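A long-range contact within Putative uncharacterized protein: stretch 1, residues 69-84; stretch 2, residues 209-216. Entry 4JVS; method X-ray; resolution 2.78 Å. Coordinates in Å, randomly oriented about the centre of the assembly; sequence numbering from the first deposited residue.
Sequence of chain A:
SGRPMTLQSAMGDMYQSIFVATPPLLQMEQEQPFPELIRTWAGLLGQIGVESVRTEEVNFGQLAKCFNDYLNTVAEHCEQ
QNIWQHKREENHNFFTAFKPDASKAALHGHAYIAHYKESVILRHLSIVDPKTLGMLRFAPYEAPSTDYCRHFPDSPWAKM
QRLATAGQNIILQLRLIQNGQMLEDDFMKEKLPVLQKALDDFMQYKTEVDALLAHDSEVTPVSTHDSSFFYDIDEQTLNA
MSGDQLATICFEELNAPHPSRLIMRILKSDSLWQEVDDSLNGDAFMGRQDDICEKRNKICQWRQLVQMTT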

ATOM      1  N   ASP A  69       6.543  12.520 -10.189  1.00 37.83           N
ATOM      2  CA  ASP A  69       7.653  13.424 -10.492  1.00 39.10           C
ATOM      3  C   ASP A  69       7.907  14.332  -9.298  1.00 37.78           C
ATOM      4  O   ASP A  69       9.053  14.560  -8.905  1.00 36.66           O
ATOM      5  CB  ASP A  69       7.348  14.298 -11.719  1.00 39.60           C
ATOM      6  CG  ASP A  69       7.304  13.513 -13.006  1.00 46.53           C
ATOM      7  OD1 ASP A  69       7.697  12.321 -12.992  1.00 47.20           O
ATOM      8  OD2 ASP A  69       6.886  14.099 -14.035  1.00 52.94           O
ATOM      9  N   TYR A  70       6.840  14.851  -8.714  1.00 37.36           N
ATOM     10  CA  TYR A  70       6.936  15.750  -7.578  1.00 36.74           C
ATOM     11  C   TYR A  70       7.508  15.072  -6.362  1.00 37.59           C
ATOM     12  O   TYR A  70       8.374  15.597  -5.728  1.00 38.65           O
ATOM     13  CB  TYR A  70       5.589  16.385  -7.247  1.00 34.80           C
ATOM     14  CG  TYR A  70       5.599  17.244  -6.026  1.00 37.54           C
ATOM     15  CD1 TYR A  70       6.342  18.361  -5.981  1.00 39.52           C
ATOM     16  CD2 TYR A  70       4.855  16.934  -4.931  1.00 38.21           C
ATOM     17  CE1 TYR A  70       6.366  19.119  -4.904  1.00 42.74           C
ATOM     18  CE2 TYR A  70       4.881  17.697  -3.848  1.00 38.68           C
ATOM     19  CZ  TYR A  70       5.641  18.785  -3.840  1.00 42.10           C
ATOM     20  OH  TYR A  70       5.702  19.593  -2.766  1.00 44.96           O
ATOM     21  N   LEU A  71       6.996  13.895  -6.047  1.00 37.00           N
ATOM     22  CA  LEU A  71       7.541  13.050  -4.997  1.00 34.00           C
ATOM     23  C   LEU A  71       9.027  12.834  -5.202  1.00 36.53           C
ATOM     24  O   LEU A  71       9.810  12.923  -4.259  1.00 39.06           O
ATOM     25  CB  LEU A  71       6.852  11.689  -5.014  1.00 35.03           C
ATOM     26  CG  LEU A  71       6.540  11.033  -3.667  1.00 35.95           C
ATOM     27  CD1 LEU A  71       6.621   9.521  -3.793  1.00 35.27           C
ATOM     28  CD2 LEU A  71       7.462  11.530  -2.562  1.00 34.08           C
ATOM     29  N   ASN A  72       9.407  12.531  -6.437  1.00 36.37           N
ATOM     30  CA  ASN A  72      10.812  12.357  -6.782  1.00 39.37           C
ATOM     31  C   ASN A  72      11.661  13.607  -6.488  1.00 39.08           C
ATOM     32  O   ASN A  72      12.743  13.503  -5.897  1.00 40.89           O
ATOM     33  CB  ASN A  72      10.949  11.875  -8.231  1.00 38.81           C
ATOM     34  CG  ASN A  72      10.555  10.405  -8.395  1.00 43.36           C
ATOM     35  OD1 ASN A  72      10.903   9.566  -7.563  1.00 46.66           O
ATOM     36  ND2 ASN A  72       9.825  10.092  -9.464  1.00 42.39           N
ATOM     37  N   THR A  73      11.155  14.776  -6.871  1.00 35.08           N
ATOM     38  CA  THR A  73      11.798  16.050  -6.555  1.00 37.77           C
ATOM     39  C   THR A  73      11.961  16.254  -5.044  1.00 40.22           C
ATOM     40  O   THR A  73      13.008  16.705  -4.570  1.00 38.81           O
ATOM     41  CB  THR A  73      10.978  17.231  -7.103  1.00 36.64           C
ATOM     42  OG1 THR A  73      10.801  17.071  -8.507  1.00 37.81           O
ATOM     43  CG2 THR A  73      11.695  18.537  -6.854  1.00 43.64           C
ATOM     44  N   VAL A  74      10.910  15.941  -4.295  1.00 38.47           N
ATOM     45  CA  VAL A  74      10.945  16.054  -2.845  1.00 38.30           C
ATOM     46  C   VAL A  74      11.931  15.047  -2.240  1.00 42.30           C
ATOM     47  O   VAL A  74      12.819  15.424  -1.464  1.00 42.58           O
ATOM     48  CB  VAL A  74       9.547  15.844  -2.233  1.00 35.83           C
ATOM     49  CG1 VAL A  74       9.605  15.983  -0.724  1.00 37.64           C
ATOM     50  CG2 VAL A  74       8.560  16.825  -2.817  1.00 35.86           C
ATOM     51  N   ALA A  75      11.779  13.773  -2.596  1.00 39.12           N
ATOM     52  CA  ALA A  75      12.680  12.735  -2.108  1.00 36.47           C
ATOM     53  C   ALA A  75      14.131  13.030  -2.471  1.00 38.03           C
ATOM     54  O   ALA A  75      15.031  12.765  -1.679  1.00 38.49           O
ATOM     55  CB  ALA A  75      12.264  11.366  -2.653  1.00 37.16           C
ATOM     56  N   GLU A  76      14.363  13.589  -3.657  1.00 38.99           N
ATOM     57  CA  GLU A  76      15.717  14.012  -4.028  1.00 41.58           C
ATOM     58  C   GLU A  76      16.214  15.165  -3.153  1.00 42.71           C
ATOM     59  O   GLU A  76      17.355  15.171  -2.697  1.00 44.40           O
ATOM     60  CB  GLU A  76      15.810  14.351  -5.521  1.00 39.32           C
ATOM     61  CG  GLU A  76      17.230  14.597  -6.010  1.00 45.08           C
ATOM     62  CD  GLU A  76      18.124  13.356  -5.928  1.00 56.81           C
ATOM     63  OE1 GLU A  76      17.605  12.237  -5.703  1.00 55.60           O
ATOM     64  OE2 GLU A  76      19.354  13.496  -6.110  1.00 58.85           O
ATOM     65  N   HIS A  77      15.332  16.115  -2.879  1.00 41.11           N
ATOM     66  CA  HIS A  77      15.693  17.266  -2.062  1.00 41.87           C
ATOM     67  C   HIS A  77      16.031  16.823  -0.629  1.00 44.59           C
ATOM     68  O   HIS A  77      16.989  17.310  -0.035  1.00 47.69           O
ATOM     69  CB  HIS A  77      14.562  18.297  -2.086  1.00 45.36           C
ATOM     70  CG  HIS A  77      14.983  19.678  -1.699  1.00 50.88           C
ATOM     71  ND1 HIS A  77      16.117  19.939  -0.965  1.00 55.76           N
ATOM     72  CD2 HIS A  77      14.398  20.877  -1.946  1.00 53.16           C
ATOM     73  CE1 HIS A  77      16.217  21.248  -0.771  1.00 57.21           C
ATOM     74  NE2 HIS A  77      15.189  21.834  -1.356  1.00 59.05           N
ATOM     75  N   CYS A  78      15.253  15.901  -0.077  1.00 40.82           N
ATOM     76  CA  CYS A  78      15.548  15.344   1.235  1.00 39.78           C
ATOM     77  C   CYS A  78      16.935  14.710   1.298  1.00 40.61           C
ATOM     78  O   CYS A  78      17.664  14.884   2.276  1.00 43.57           O
ATOM     79  CB  CYS A  78      14.490  14.316   1.610  1.00 40.57           C
ATOM     80  SG  CYS A  78      12.837  15.022   1.742  1.00 42.46           S
ATOM     81  N   GLU A  79      17.297  13.950   0.298  1.00 39.77           N
ATOM     82  CA  GLU A  79      18.604  13.350   0.255  1.00 41.69           C
ATOM     83  C   GLU A  79      19.744  14.330   0.158  1.00 43.07           C
ATOM     84  O   GLU A  79      20.743  14.180   0.796  1.00 40.74           O
ATOM     85  CB  GLU A  79      18.687  12.390  -0.911  1.00 39.77           C
ATOM     86  CG  GLU A  79      19.237  11.039  -0.543  1.00 38.93           C
ATOM     87  CD  GLU A  79      19.593  10.217  -1.723  1.00 43.75           C
ATOM     88  OE1 GLU A  79      18.830   9.324  -2.044  1.00 46.44           O
ATOM     89  OE2 GLU A  79      20.626  10.461  -2.330  1.00 44.50           O
ATOM     90  N   GLN A  80      19.601  15.338  -0.665  1.00 42.48           N
ATOM     91  CA  GLN A  80      20.685  16.253  -0.875  1.00 43.94           C
ATOM     92  C   GLN A  80      21.084  17.026   0.355  1.00 45.56           C
ATOM     93  O   GLN A  80      22.237  17.280   0.581  1.00 47.82           O
ATOM     94  CB  GLN A  80      20.314  17.206  -1.975  1.00 43.91           C
ATOM     95  CG  GLN A  80      20.058  16.530  -3.286  1.00 47.78           C
ATOM     96  CD  GLN A  80      21.322  16.158  -3.997  1.00 54.04           C
ATOM     97  OE1 GLN A  80      21.477  15.054  -4.465  1.00 53.73           O
ATOM     98  NE2 GLN A  80      22.226  17.088  -4.088  1.00 53.58           N
ATOM     99  N   GLN A  81      20.099  17.444   1.118  1.00 44.16           N
ATOM    100  CA  GLN A  81      20.292  18.241   2.288  1.00 43.23           C
ATOM    101  C   GLN A  81      20.482  17.359   3.435  1.00 44.51           C
ATOM    102  O   GLN A  81      20.752  17.790   4.521  1.00 43.61           O
ATOM    103  CB  GLN A  81      19.046  19.013   2.536  1.00 45.91           C
ATOM    104  CG  GLN A  81      18.691  19.914   1.397  1.00 53.81           C
ATOM    105  CD  GLN A  81      18.548  21.323   1.840  1.00 61.04           C
ATOM    106  OE1 GLN A  81      17.587  21.677   2.484  1.00 63.79           O
ATOM    107  NE2 GLN A  81      19.519  22.133   1.517  1.00 63.65           N
ATOM    108  N   ASN A  82      20.310  16.091   3.192  1.00 42.75           N
ATOM    109  CA  ASN A  82      20.419  15.133   4.278  1.00 41.62           C
ATOM    110  C   ASN A  82      19.502  15.528   5.427  1.00 42.47           C
ATOM    111  O   ASN A  82      19.948  15.746   6.552  1.00 43.77           O
ATOM    112  CB  ASN A  82      21.878  14.986   4.727  1.00 40.99           C
ATOM    113  CG  ASN A  82      22.057  13.946   5.812  1.00 46.73           C
ATOM    114  OD1 ASN A  82      21.253  13.011   5.955  1.00 47.62           O
ATOM    115  ND2 ASN A  82      23.114  14.105   6.590  1.00 46.50           N
ATOM    116  N   ILE A  83      18.213  15.617   5.120  1.00 40.75           N
ATOM    117  CA  ILE A  83      17.191  15.875   6.117  1.00 41.02           C
ATOM    118  C   ILE A  83      17.041  14.683   7.075  1.00 41.99           C
ATOM    119  O   ILE A  83      16.467  14.791   8.168  1.00 43.03           O
ATOM    120  CB  ILE A  83      15.854  16.243   5.410  1.00 42.28           C
ATOM    121  CG1 ILE A  83      15.319  17.597   5.882  1.00 42.55           C
ATOM    122  CG2 ILE A  83      14.812  15.208   5.638  1.00 44.59           C
ATOM    123  CD1 ILE A  83      16.071  18.757   5.304  1.00 52.11           C
ATOM    124  N   TRP A  84      17.612  13.555   6.665  1.00 42.03           N
ATOM    125  CA  TRP A  84      17.596  12.316   7.449  1.00 42.43           C
ATOM    126  C   TRP A  84      18.632  12.292   8.575  1.00 42.75           C
ATOM    127  O   TRP A  84      18.591  11.417   9.450  1.00 42.81           O
ATOM    128  CB  TRP A  84      17.813  11.105   6.528  1.00 41.83           C
ATOM    129  CG  TRP A  84      16.955  11.143   5.288  1.00 39.51           C
ATOM    130  CD1 TRP A  84      17.370  10.971   4.002  1.00 35.20           C
ATOM    131  CD2 TRP A  84      15.532  11.381   5.231  1.00 37.31           C
ATOM    132  NE1 TRP A  84      16.298  11.080   3.145  1.00 37.74           N
ATOM    133  CE2 TRP A  84      15.168  11.325   3.868  1.00 36.95           C
ATOM    134  CE3 TRP A  84      14.542  11.617   6.188  1.00 35.19           C
ATOM    135  CZ2 TRP A  84      13.842  11.505   3.455  1.00 36.37           C
ATOM    136  CZ3 TRP A  84      13.239  11.800   5.774  1.00 35.45           C
ATOM    137  CH2 TRP A  84      12.901  11.746   4.417  1.00 38.00           C
ATOM    138  N   VAL A 209       6.502  21.025   4.404  1.00 48.48           N
ATOM    139  CA  VAL A 209       7.591  20.354   3.698  1.00 46.72           C
ATOM    140  C   VAL A 209       8.557  21.358   3.062  1.00 51.41           C
ATOM    141  O   VAL A 209       9.784  21.242   3.211  1.00 51.43           O
ATOM    142  CB  VAL A 209       7.040  19.410   2.624  1.00 44.88           C
ATOM    143  CG1 VAL A 209       8.126  19.035   1.623  1.00 44.09           C
ATOM    144  CG2 VAL A 209       6.454  18.173   3.274  1.00 48.20           C
ATOM    145  N   ASP A 210       8.000  22.351   2.368  1.00 49.89           N
ATOM    146  CA  ASP A 210       8.797  23.409   1.747  1.00 49.10           C
ATOM    147  C   ASP A 210       9.575  24.222   2.792  1.00 50.78           C
ATOM    148  O   ASP A 210      10.620  24.797   2.489  1.00 53.86           O
ATOM    149  CB  ASP A 210       7.900  24.335   0.927  1.00 50.32           C
ATOM    150  CG  ASP A 210       7.476  23.726  -0.410  1.00 53.66           C
ATOM    151  OD1 ASP A 210       7.850  22.566  -0.720  1.00 52.19           O
ATOM    152  OD2 ASP A 210       6.753  24.425  -1.155  1.00 52.32           O
ATOM    153  N   ALA A 211       9.054  24.254   4.019  1.00 49.27           N
ATOM    154  CA  ALA A 211       9.645  25.012   5.116  1.00 46.29           C
ATOM    155  C   ALA A 211      10.790  24.251   5.760  1.00 50.47           C
ATOM    156  O   ALA A 211      11.746  24.849   6.247  1.00 54.50           O
ATOM    157  CB  ALA A 211       8.596  25.337   6.155  1.00 43.77           C
ATOM    158  N   LEU A 212      10.697  22.946   5.729  1.00 52.05           N
ATOM    159  CA  LEU A 212      11.730  22.103   6.235  1.00 50.00           C
ATOM    160  C   LEU A 212      12.911  22.140   5.336  1.00 51.97           C
ATOM    161  O   LEU A 212      14.013  21.988   5.775  1.00 54.63           O
ATOM    162  CB  LEU A 212      11.215  20.695   6.312  1.00 46.33           C
ATOM    163  CG  LEU A 212      10.479  20.494   7.601  1.00 51.82           C
ATOM    164  CD1 LEU A 212      10.040  19.065   7.769  1.00 51.68           C
ATOM    165  CD2 LEU A 212      11.443  20.854   8.693  1.00 53.68           C
ATOM    166  N   LEU A 213      12.604  22.141   4.065  1.00 52.79           N
ATOM    167  CA  LEU A 213      13.552  22.112   2.990  1.00 56.38           C
ATOM    168  C   LEU A 213      14.351  23.381   2.867  1.00 57.41           C
ATOM    169  O   LEU A 213      15.437  23.371   2.370  1.00 60.25           O
ATOM    170  CB  LEU A 213      12.833  21.788   1.690  1.00 57.08           C
ATOM    171  CG  LEU A 213      12.917  20.371   1.157  1.00 53.92           C
ATOM    172  CD1 LEU A 213      13.252  19.337   2.197  1.00 51.74           C
ATOM    173  CD2 LEU A 213      11.652  20.011   0.445  1.00 51.62           C
ATOM    174  N   ALA A 214      13.778  24.476   3.306  1.00 59.44           N
ATOM    175  CA  ALA A 214      14.393  25.751   3.130  1.00 61.96           C
ATOM    176  C   ALA A 214      15.612  25.929   3.971  1.00 67.39           C
ATOM    177  O   ALA A 214      16.534  26.581   3.557  1.00 69.69           O
ATOM    178  CB  ALA A 214      13.439  26.797   3.390  1.00 58.24           C
ATOM    179  N   HIS A 215      15.634  25.347   5.153  1.00 70.45           N
ATOM    180  CA  HIS A 215      16.808  25.462   5.989  1.00 76.00           C
ATOM    181  C   HIS A 215      17.934  24.760   5.327  1.00 76.49           C
ATOM    182  O   HIS A 215      17.834  23.603   5.000  1.00 74.53           O
ATOM    183  CB  HIS A 215      16.633  24.865   7.377  1.00 77.40           C
ATOM    184  CG  HIS A 215      17.907  24.864   8.169  1.00 89.50           C
ATOM    185  ND1 HIS A 215      19.133  24.623   7.589  1.00 87.96           N
ATOM    186  CD2 HIS A 215      18.157  25.129   9.470  1.00 90.62           C
ATOM    187  CE1 HIS A 215      20.079  24.712   8.503  1.00 86.78           C
ATOM    188  NE2 HIS A 215      19.514  25.020   9.653  1.00 91.78           N
ATOM    189  N   ASP A 216      19.026  25.470   5.151  1.00 80.44           N
ATOM    190  CA  ASP A 216      20.146  24.933   4.429  1.00 80.60           C
ATOM    191  C   ASP A 216      21.435  25.167   5.186  1.00 82.12           C
ATOM    192  O   ASP A 216      22.274  24.279   5.277  1.00 82.18           O
ATOM    193  CB  ASP A 216      20.206  25.564   3.067  1.00 77.20           C
TER

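Two helical segments pack side by side; no two touching residues are fewer than 129 positions apart in sequence. Their axes run in broadly the same direction, 30° apart, and approach to 10.6 Å. The contact is modest, burying 385 Å² in total, and is mainly apolar.

Val209 begins the walk. Its CA-to-CB bond points toward stretch 1, and its CG1 lies 4.1 Å from CG1 of Val74. Both residues are buried. Their short branched side chains meet between the helices and bring no polar group that needs a partner.

Asp210 sits at a more open position. Its OD1 is 4.2 Å from OH of Tyr70, a proximity rather than a bond. Both atoms are hydrogen-bonded elsewhere in the structure.

Ala211 makes no contact. Leu212 contributes through its backbone: its O lies 3.9 Å from CD1 of Ile83.

Leu213 is the centre of the contact, with 111 Å² covered by stretch 1. Its CG lies over one face of the His77 ring, 3.5 Å from the ring centroid and 12° off the normal. This is a CH-pi contact, and the flat imidazole offers a broad surface for it. The His77 CA-to-CB bond points toward stretch 2, with chi1 in the t well. CD1 of Leu213 reaches SG of Cys78 at 4.4 Å and CD1 of Ile83 at 4.2 Å. One leucine side chain thus touches His77, Cys78 and Ile83. Ile83 follows Asn82, where positive phi breaks the helical path, and its CA-to-CB bond points toward stretch 2.

Ala214 points away and makes no contact. Beyond it the chain is exposed. Gln81 lies beside the backbone here, but its side-chain amide is probably turned over in the model, so its polar contacts remain open. His215 and Asp216 are poorly ordered, and the Asp216 carboxylate is not modelled.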